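Local coordinates for protein light Chain (Clostridium botulinum, PDB 6BVD) that is a zinc-dependent endopeptidase, the light-chain protease of a mosaic botulinum neurotoxin, and probably cleaves a neuronal SNARE protein, at residues T165-Y177 with T183-V195. Sequence-based numbering, arbitrary orientation.
Sequences TTNKTGGIIYSPY and TPYKDGFGSIMTV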
loop_
_atom_site.group_PDB
_atom_site.type_symbol
_atom_site.label_atom_id
_atom_site.label_comp_id
_atom_site.label_asym_id
_atom_site.label_seq_id
_atom_site.Cartn_x
_atom_site.Cartn_y
_atom_site.Cartn_z
ATOM N N THR A 165 12.252 9.562 -21.812
ATOM C CA THR A 165 12.399 10.424 -20.632
ATOM C C THR A 165 11.441 11.632 -20.654
ATOM O O THR A 165 11.328 12.364 -19.670
ATOM C CB THR A 165 13.857 10.953 -20.508
ATOM O OG1 THR A 165 14.122 11.857 -21.580
ATOM C CG2 THR A 165 14.861 9.818 -20.610
ATOM N N THR A 166 10.713 11.821 -21.752
ATOM C CA THR A 166 9.839 12.984 -21.883
ATOM C C THR A 166 8.393 12.680 -21.465
ATOM O O THR A 166 7.744 11.836 -22.067
ATOM C CB THR A 166 9.820 13.503 -23.347
ATOM O OG1 THR A 166 11.145 13.766 -23.774
ATOM C CG2 THR A 166 8.985 14.772 -23.486
ATOM N N ASN A 167 7.896 13.370 -20.440
ATOM C CA ASN A 167 6.477 13.346 -20.115
ATOM C C ASN A 167 5.825 14.603 -20.658
ATOM O O ASN A 167 6.467 15.661 -20.698
ATOM C CB ASN A 167 6.282 13.257 -18.607
ATOM C CG ASN A 167 7.026 12.108 -18.007
ATOM O OD1 ASN A 167 6.851 10.949 -18.409
ATOM N ND2 ASN A 167 7.888 12.414 -17.046
ATOM N N LYS A 168 4.585 14.527 -21.152
ATOM C CA LYS A 168 3.951 15.769 -21.588
ATOM C C LYS A 168 2.448 15.710 -21.540
ATOM O O LYS A 168 1.863 14.658 -21.679
ATOM C CB LYS A 168 4.393 16.158 -23.001
ATOM C CG LYS A 168 4.030 15.175 -24.057
ATOM C CD LYS A 168 4.390 15.713 -25.441
ATOM C CE LYS A 168 5.846 16.105 -25.488
ATOM N NZ LYS A 168 6.282 16.496 -26.853
ATOM N N THR A 169 1.833 16.874 -21.379
ATOM C CA THR A 169 0.383 16.984 -21.244
ATOM C C THR A 169 -0.114 17.805 -22.430
ATOM O O THR A 169 0.621 18.671 -22.914
ATOM C CB THR A 169 0.034 17.629 -19.881
ATOM O OG1 THR A 169 0.572 16.806 -18.833
ATOM C CG2 THR A 169 -1.462 17.756 -19.655
ATOM N N GLY A 170 -1.333 17.547 -22.896
ATOM C CA GLY A 170 -1.941 18.286 -23.988
ATOM C C GLY A 170 -3.457 18.263 -23.950
ATOM O O GLY A 170 -4.017 17.443 -23.253
ATOM N N GLY A 171 -4.129 19.177 -24.672
ATOM C CA GLY A 171 -5.592 19.187 -24.688
ATOM C C GLY A 171 -6.100 18.667 -26.037
ATOM O O GLY A 171 -5.291 18.272 -26.888
ATOM N N ILE A 172 -7.417 18.703 -26.251
ATOM C CA ILE A 172 -7.992 18.246 -27.522
ATOM C C ILE A 172 -8.614 19.390 -28.315
ATOM O O ILE A 172 -9.209 20.313 -27.741
ATOM C CB ILE A 172 -9.043 17.137 -27.277
ATOM C CG1 ILE A 172 -8.426 15.963 -26.480
ATOM C CG2 ILE A 172 -9.646 16.669 -28.633
ATOM C CD1 ILE A 172 -7.249 15.259 -27.185
ATOM N N ILE A 173 -8.453 19.339 -29.644
ATOM C CA ILE A 173 -8.943 20.342 -30.564
ATOM C C ILE A 173 -10.259 19.941 -31.262
ATOM O O ILE A 173 -10.396 18.810 -31.701
ATOM C CB ILE A 173 -7.860 20.629 -31.626
ATOM C CG1 ILE A 173 -6.654 21.285 -30.965
ATOM C CG2 ILE A 173 -8.424 21.469 -32.784
ATOM C CD1 ILE A 173 -5.382 21.162 -31.782
ATOM N N TYR A 174 -11.206 20.879 -31.349
ATOM C CA TYR A 174 -12.461 20.690 -32.094
ATOM C C TYR A 174 -12.366 21.394 -33.448
ATOM O O TYR A 174 -11.920 22.540 -33.527
ATOM C CB TYR A 174 -13.660 21.226 -31.280
ATOM C CG TYR A 174 -15.010 21.199 -31.963
ATOM C CD1 TYR A 174 -15.539 20.011 -32.467
ATOM C CD2 TYR A 174 -15.787 22.353 -32.064
ATOM C CE1 TYR A 174 -16.784 19.982 -33.090
ATOM C CE2 TYR A 174 -17.049 22.331 -32.675
ATOM C CZ TYR A 174 -17.538 21.142 -33.192
ATOM O OH TYR A 174 -18.778 21.095 -33.814
ATOM N N SER A 175 -12.751 20.698 -34.512
ATOM C CA SER A 175 -12.818 21.317 -35.811
ATOM C C SER A 175 -14.144 21.017 -36.484
ATOM O O SER A 175 -14.256 20.011 -37.173
ATOM C CB SER A 175 -11.683 20.872 -36.712
ATOM O OG SER A 175 -11.806 21.585 -37.946
ATOM N N PRO A 176 -15.122 21.929 -36.334
ATOM C CA PRO A 176 -16.492 21.754 -36.860
ATOM C C PRO A 176 -16.540 21.715 -38.395
ATOM O O PRO A 176 -17.171 20.851 -39.014
ATOM C CB PRO A 176 -17.254 22.977 -36.335
ATOM C CG PRO A 176 -16.225 23.934 -35.823
ATOM C CD PRO A 176 -14.924 23.208 -35.628
ATOM N N TYR A 177 -15.848 22.672 -39.003
ATOM C CA TYR A 177 -15.838 22.812 -40.439
ATOM C C TYR A 177 -14.725 23.760 -40.845
ATOM O O TYR A 177 -14.117 24.418 -39.988
ATOM C CB TYR A 177 -17.197 23.318 -40.930
ATOM C CG TYR A 177 -17.798 24.395 -40.048
ATOM C CD1 TYR A 177 -18.844 24.108 -39.180
ATOM C CD2 TYR A 177 -17.324 25.697 -40.086
ATOM C CE1 TYR A 177 -19.395 25.098 -38.359
ATOM C CE2 TYR A 177 -17.874 26.687 -39.283
ATOM C CZ TYR A 177 -18.903 26.387 -38.421
ATOM O OH TYR A 177 -19.418 27.397 -37.629
ATOM N N THR A 183 -9.853 25.434 -29.236
ATOM C CA THR A 183 -9.085 24.823 -28.149
ATOM C C THR A 183 -9.754 25.120 -26.810
ATOM O O THR A 183 -9.308 25.981 -26.060
ATOM C CB THR A 183 -7.622 25.352 -28.137
ATOM O OG1 THR A 183 -7.653 26.773 -28.045
ATOM C CG2 THR A 183 -6.934 24.972 -29.415
ATOM N N PRO A 184 -10.857 24.408 -26.508
ATOM C CA PRO A 184 -11.634 24.782 -25.331
ATOM C C PRO A 184 -10.869 24.665 -24.014
ATOM O O PRO A 184 -11.274 25.342 -23.090
ATOM C CB PRO A 184 -12.835 23.799 -25.340
ATOM C CG PRO A 184 -12.490 22.768 -26.436
ATOM C CD PRO A 184 -11.550 23.439 -27.377
ATOM N N TYR A 185 -9.820 23.845 -23.947
ATOM C CA TYR A 185 -9.019 23.732 -22.749
ATOM C C TYR A 185 -8.173 24.994 -22.426
ATOM O O TYR A 185 -7.526 25.032 -21.339
ATOM C CB TYR A 185 -8.103 22.503 -22.853
ATOM C CG TYR A 185 -7.182 22.562 -24.040
ATOM C CD1 TYR A 185 -5.880 23.057 -23.906
ATOM C CD2 TYR A 185 -7.607 22.150 -25.311
ATOM C CE1 TYR A 185 -5.025 23.109 -24.963
ATOM C CE2 TYR A 185 -6.752 22.197 -26.359
ATOM C CZ TYR A 185 -5.468 22.677 -26.200
ATOM O OH TYR A 185 -4.619 22.752 -27.276
ATOM N N LYS A 186 -8.156 25.964 -23.345
ATOM C CA LYS A 186 -7.470 27.275 -23.165
ATOM C C LYS A 186 -8.468 28.410 -22.984
ATOM O O LYS A 186 -8.091 29.547 -22.655
ATOM C CB LYS A 186 -6.570 27.599 -24.358
ATOM C CG LYS A 186 -5.506 26.551 -24.633
ATOM C CD LYS A 186 -4.675 26.844 -25.903
ATOM C CE LYS A 186 -3.558 27.841 -25.658
ATOM N NZ LYS A 186 -2.702 27.974 -26.878
ATOM N N ASP A 187 -9.755 28.098 -23.137
ATOM C CA ASP A 187 -10.773 29.137 -23.161
ATOM C C ASP A 187 -11.824 29.046 -22.031
ATOM O O ASP A 187 -12.929 29.531 -22.221
ATOM C CB ASP A 187 -11.531 29.098 -24.510
ATOM C CG ASP A 187 -10.646 29.405 -25.702
ATOM O OD1 ASP A 187 -9.624 30.126 -25.568
ATOM O OD2 ASP A 187 -10.986 28.910 -26.799
ATOM N N GLY A 188 -11.487 28.447 -20.877
ATOM C CA GLY A 188 -12.419 28.322 -19.764
ATOM C C GLY A 188 -13.322 27.077 -19.758
ATOM O O GLY A 188 -13.775 26.671 -18.714
ATOM N N PHE A 189 -13.623 26.514 -20.930
ATOM C CA PHE A 189 -14.464 25.312 -21.051
ATOM C C PHE A 189 -13.814 24.018 -20.573
ATOM O O PHE A 189 -14.437 23.186 -19.877
ATOM C CB PHE A 189 -14.908 25.140 -22.531
ATOM C CG PHE A 189 -15.586 26.347 -23.093
ATOM C CD1 PHE A 189 -16.908 26.615 -22.777
ATOM C CD2 PHE A 189 -14.905 27.232 -23.960
ATOM C CE1 PHE A 189 -17.548 27.711 -23.317
ATOM C CE2 PHE A 189 -15.543 28.327 -24.496
ATOM C CZ PHE A 189 -16.857 28.574 -24.178
ATOM N N GLY A 190 -12.548 23.841 -20.940
ATOM C CA GLY A 190 -11.825 22.629 -20.631
ATOM C C GLY A 190 -12.036 21.612 -21.736
ATOM O O GLY A 190 -12.863 21.809 -22.633
ATOM N N SER A 191 -11.284 20.526 -21.712
ATOM C CA SER A 191 -11.518 19.444 -22.689
ATOM C C SER A 191 -10.943 18.196 -22.106
ATOM O O SER A 191 -10.240 18.267 -21.072
ATOM C CB SER A 191 -10.863 19.745 -24.055
ATOM O OG SER A 191 -9.455 19.587 -23.992
ATOM N N ILE A 192 -11.221 17.055 -22.739
ATOM C CA ILE A 192 -10.488 15.845 -22.455
ATOM C C ILE A 192 -8.999 16.155 -22.526
ATOM O O ILE A 192 -8.557 16.840 -23.452
ATOM C CB ILE A 192 -10.833 14.733 -23.449
ATOM C CG1 ILE A 192 -12.265 14.225 -23.212
ATOM C CG2 ILE A 192 -9.966 13.539 -23.207
ATOM C CD1 ILE A 192 -12.785 13.370 -24.432
ATOM N N MET A 193 -8.220 15.655 -21.556
ATOM C CA MET A 193 -6.781 15.904 -21.559
ATOM C C MET A 193 -6.057 14.627 -21.905
ATOM O O MET A 193 -6.624 13.552 -21.821
ATOM C CB MET A 193 -6.315 16.501 -20.202
ATOM C CG MET A 193 -6.999 17.862 -19.904
ATOM S SD MET A 193 -6.629 19.198 -21.137
ATOM C CE MET A 193 -4.860 19.506 -20.839
ATOM N N THR A 194 -4.837 14.778 -22.412
ATOM C CA THR A 194 -3.942 13.688 -22.763
ATOM C C THR A 194 -2.644 13.834 -21.962
ATOM O O THR A 194 -2.075 14.952 -21.924
ATOM C CB THR A 194 -3.558 13.705 -24.268
ATOM O OG1 THR A 194 -4.725 13.895 -25.075
ATOM C CG2 THR A 194 -2.850 12.428 -24.685
ATOM N N VAL A 195 -2.148 12.731 -21.392
ATOM C CA VAL A 195 -0.769 12.696 -20.851
ATOM C C VAL A 195 0.073 11.570 -21.470
ATOM O O VAL A 195 -0.394 10.470 -21.633
ATOM C CB VAL A 195 -0.758 12.528 -19.315
ATOM C CG1 VAL A 195 0.672 12.256 -18.808
ATOM C CG2 VAL A 195 -1.334 13.771 -18.657
HETATM O O HOH W 1 -2.213 20.456 -26.569
HETATM O O HOH W 2 -3.630 15.583 -26.969
#
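S191 OG is gripped from two directions: it accepts the backbone N-H of I172, 3.2 Å away and nearly straight at 174°, while its own proton goes to I192 O, approached from above the carbonyl plane. The bond lies near a short antiparallel ladder at the edge of the mixed sheet of the clostridial neurotoxin zinc protease fold. There 168-171, an outermost strand of the sheet within this chain, pairs with 193-195, G170 and T194 forming the hydrogen-bonded pair: G170 N meets T194 O and T194 N meets G170 O, each at 2.9 Å.

Next to this pair, a tyrosine ring packs against the main chain. G171 CA sits 3.5 Å above the centre of the Y185 ring, a CH-pi contact only 8° off the normal, while I172 O comes in at the ring's edge, in its plane. Chi1 of 59°, which sets CG between the backbone N and the carbonyl carbon, turns the ring up against this stretch of main chain. A water links G171 O to T194 OG1.

T169 and V195 lie against helix 222-237, which carries two of the zinc ligands, H228 and H232. T169 OG1 lies 3.6 Å from V195 CG2, but its polar partner is E229 of the HExxH motif, to which it is hydrogen-bonded, tying the edge strand to the active-site helix. M193 bends at both chi2 and chi3, which brings its methyl CE to 3.3 Å from G170 O. Farther along, I172 CG1 lies 3.2 Å from I192 O, and its CD1 ends against T194 OG1.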